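Local coordinates for periplasmic binding protein (Veillonella parvula, PDB 4OVK) that probably captures a solute in the periplasm and delivers it to a partner ABC transporter for uptake, at residues Pro281-Pro286 with Lys311-Thr316. Sequence-based numbering, arbitrary orientation. Where two conformers were deposited one is given.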
loop_
_atom_site.group_PDB
_atom_site.type_symbol
_atom_site.label_atom_id
_atom_site.label_comp_id
_atom_site.label_asym_id
_atom_site.label_seq_id
_atom_site.Cartn_x
_atom_site.Cartn_y
_atom_site.Cartn_z
ATOM N N PRO A 281 -4.048 -1.596 -0.435
ATOM C CA PRO A 281 -3.654 -1.664 -1.845
ATOM C C PRO A 281 -2.655 -0.583 -2.285
ATOM O O PRO A 281 -2.810 0.602 -1.958
ATOM C CB PRO A 281 -4.985 -1.526 -2.594
ATOM C CG PRO A 281 -6.018 -1.988 -1.619
ATOM C CD PRO A 281 -5.514 -1.561 -0.277
ATOM N N ASN A 282 -1.653 -1.037 -3.046
ATOM C CA ASN A 282 -0.546 -0.218 -3.558
ATOM C C ASN A 282 0.189 -0.946 -4.708
ATOM O O ASN A 282 -0.142 -2.072 -5.057
ATOM C CB ASN A 282 0.433 0.113 -2.419
ATOM C CG ASN A 282 1.287 -1.056 -2.030
ATOM O OD1 ASN A 282 2.406 -1.186 -2.516
ATOM N ND2 ASN A 282 0.763 -1.933 -1.158
ATOM N N VAL A 283 1.192 -0.304 -5.285
ATOM C CA VAL A 283 1.865 -0.826 -6.474
ATOM C C VAL A 283 2.677 -2.123 -6.175
ATOM O O VAL A 283 2.867 -2.981 -7.032
ATOM C CB VAL A 283 2.715 0.296 -7.127
ATOM C CG1 VAL A 283 4.113 0.380 -6.529
ATOM C CG2 VAL A 283 2.777 0.112 -8.620
ATOM N N GLU A 284 3.094 -2.273 -4.933
ATOM C CA GLU A 284 3.869 -3.432 -4.483
ATOM C C GLU A 284 3.011 -4.539 -3.812
ATOM O O GLU A 284 3.548 -5.504 -3.274
ATOM C CB GLU A 284 4.967 -2.945 -3.547
ATOM C CG GLU A 284 5.928 -1.987 -4.244
ATOM C CD GLU A 284 6.936 -1.318 -3.333
ATOM O OE1 GLU A 284 6.732 -1.270 -2.107
ATOM O OE2 GLU A 284 7.919 -0.778 -3.863
ATOM N N THR A 285 1.692 -4.422 -3.864
ATOM C CA THR A 285 0.807 -5.430 -3.256
ATOM C C THR A 285 1.145 -6.892 -3.617
ATOM O O THR A 285 1.100 -7.753 -2.731
ATOM C CB THR A 285 -0.676 -5.134 -3.526
ATOM O OG1 THR A 285 -1.042 -3.923 -2.854
ATOM C CG2 THR A 285 -1.573 -6.268 -3.027
ATOM N N PRO A 286 1.498 -7.179 -4.877
ATOM C CA PRO A 286 1.881 -8.574 -5.165
ATOM C C PRO A 286 3.043 -9.107 -4.311
ATOM O O PRO A 286 3.102 -10.316 -4.032
ATOM C CB PRO A 286 2.273 -8.528 -6.646
ATOM C CG PRO A 286 1.461 -7.435 -7.201
ATOM C CD PRO A 286 1.401 -6.382 -6.122
ATOM N N LYS A 311 13.965 -7.737 -5.487
ATOM C CA LYS A 311 15.073 -7.131 -6.224
ATOM C C LYS A 311 14.705 -6.883 -7.683
ATOM O O LYS A 311 15.002 -5.814 -8.232
ATOM C CB LYS A 311 16.327 -7.985 -6.148
ATOM C CG LYS A 311 16.929 -7.997 -4.752
ATOM C CD LYS A 311 17.981 -9.077 -4.597
ATOM C CE LYS A 311 19.236 -8.718 -5.354
ATOM N NZ LYS A 311 20.344 -9.623 -4.959
ATOM N N GLN A 312 14.065 -7.872 -8.303
ATOM C CA GLN A 312 13.654 -7.760 -9.699
ATOM C C GLN A 312 12.694 -6.589 -9.893
ATOM O O GLN A 312 12.864 -5.817 -10.841
ATOM C CB GLN A 312 13.005 -9.050 -10.186
ATOM C CG GLN A 312 12.519 -9.005 -11.620
ATOM C CD GLN A 312 11.702 -10.239 -11.981
ATOM O OE1 GLN A 312 10.553 -10.403 -11.548
ATOM N NE2 GLN A 312 12.287 -11.106 -12.773
ATOM N N PHE A 313 11.712 -6.473 -9.005
ATOM C CA PHE A 313 10.714 -5.397 -9.090
ATOM C C PHE A 313 11.388 -4.011 -8.998
ATOM O O PHE A 313 11.158 -3.146 -9.849
ATOM C CB PHE A 313 9.668 -5.562 -7.999
ATOM C CG PHE A 313 8.487 -4.634 -8.139
ATOM C CD1 PHE A 313 8.549 -3.325 -7.676
ATOM C CD2 PHE A 313 7.315 -5.076 -8.728
ATOM C CE1 PHE A 313 7.446 -2.483 -7.786
ATOM C CE2 PHE A 313 6.228 -4.236 -8.861
ATOM C CZ PHE A 313 6.303 -2.936 -8.402
ATOM N N TYR A 314 12.252 -3.820 -8.000
ATOM C CA TYR A 314 12.938 -2.528 -7.803
ATOM C C TYR A 314 13.854 -2.217 -8.985
ATOM O O TYR A 314 13.920 -1.090 -9.457
ATOM C CB TYR A 314 13.696 -2.501 -6.453
ATOM C CG TYR A 314 12.786 -2.096 -5.306
ATOM C CD1 TYR A 314 11.602 -2.790 -5.046
ATOM C CD2 TYR A 314 13.096 -1.021 -4.492
ATOM C CE1 TYR A 314 10.737 -2.390 -4.053
ATOM C CE2 TYR A 314 12.226 -0.600 -3.490
ATOM C CZ TYR A 314 11.057 -1.288 -3.264
ATOM O OH TYR A 314 10.181 -0.870 -2.288
ATOM N N ASN A 315 14.562 -3.227 -9.483
ATOM C CA ASN A 315 15.425 -3.030 -10.654
ATOM C C ASN A 315 14.620 -2.655 -11.907
ATOM O O ASN A 315 14.982 -1.719 -12.643
ATOM C CB ASN A 315 16.275 -4.284 -10.931
ATOM C CG ASN A 315 17.044 -4.168 -12.229
ATOM O OD1 ASN A 315 16.582 -4.601 -13.291
ATOM N ND2 ASN A 315 18.200 -3.530 -12.163
ATOM N N THR A 316 13.527 -3.370 -12.140
ATOM C CA THR A 316 12.745 -3.205 -13.384
ATOM C C THR A 316 12.017 -1.870 -13.410
ATOM O O THR A 316 12.083 -1.123 -14.404
ATOM C CB THR A 316 11.738 -4.361 -13.536
ATOM O OG1 THR A 316 12.453 -5.590 -13.703
ATOM C CG2 THR A 316 10.817 -4.166 -14.747
#
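Two aromatic side chains of helix 306-318, Phe313 and Tyr314, receive the buried Glu284, the N-cap residue of helix 285-296, in a periplasmic binding protein built on two four-stranded parallel sheets and a long helix, 150-170. Tyr314 OH donates a weak hydrogen bond to Glu284 OE2 across 2.8 Å, the carboxylate and phenol planes being 35° apart. The glutamate reaches the phenol because its chain runs extended beyond CG. On the way Glu284 CG passes 3.9 Å from Phe313 CE1. With CG anti to the backbone N (chi1 -171°), Phe313 sends its ring to the turn, where Phe313 CZ meets Val283 O at 3.7 Å and, more loosely, the valine methyl CG1.

Further bonds hold the carboxylate: OE2 also pairs with its stronger partner, Tyr318 OH, while OE1 is bonded to Trp278 NE1 and Ile275 N. With two N-H groups and two tyrosine hydroxyls round it, this buried acid is probably charged. An alanine here would remove the carboxylate and is likely to leave Tyr314 OH, Tyr318 OH, Trp278 NE1 and Ile275 N without the group they all meet, and to open a gap beside Phe313. Helix 150-170 adds Tyr159, whose ring meets that of Phe313 edge-to-face, and His160, whose NE2 is hydrogen-bonded to Val283 O.

Glu284 is itself the third residue of a type I beta turn, Asn282 to Thr285, that leads into helix 285-296. Thr285 OG1 accepts from Asn282 N at 3.0 Å, tying the turn's ends together. Asn282 also forms an Asx turn: Glu284 N approaches Asn282 OD1 to 2.7 Å, from 51° out of the side-chain carbonyl plane.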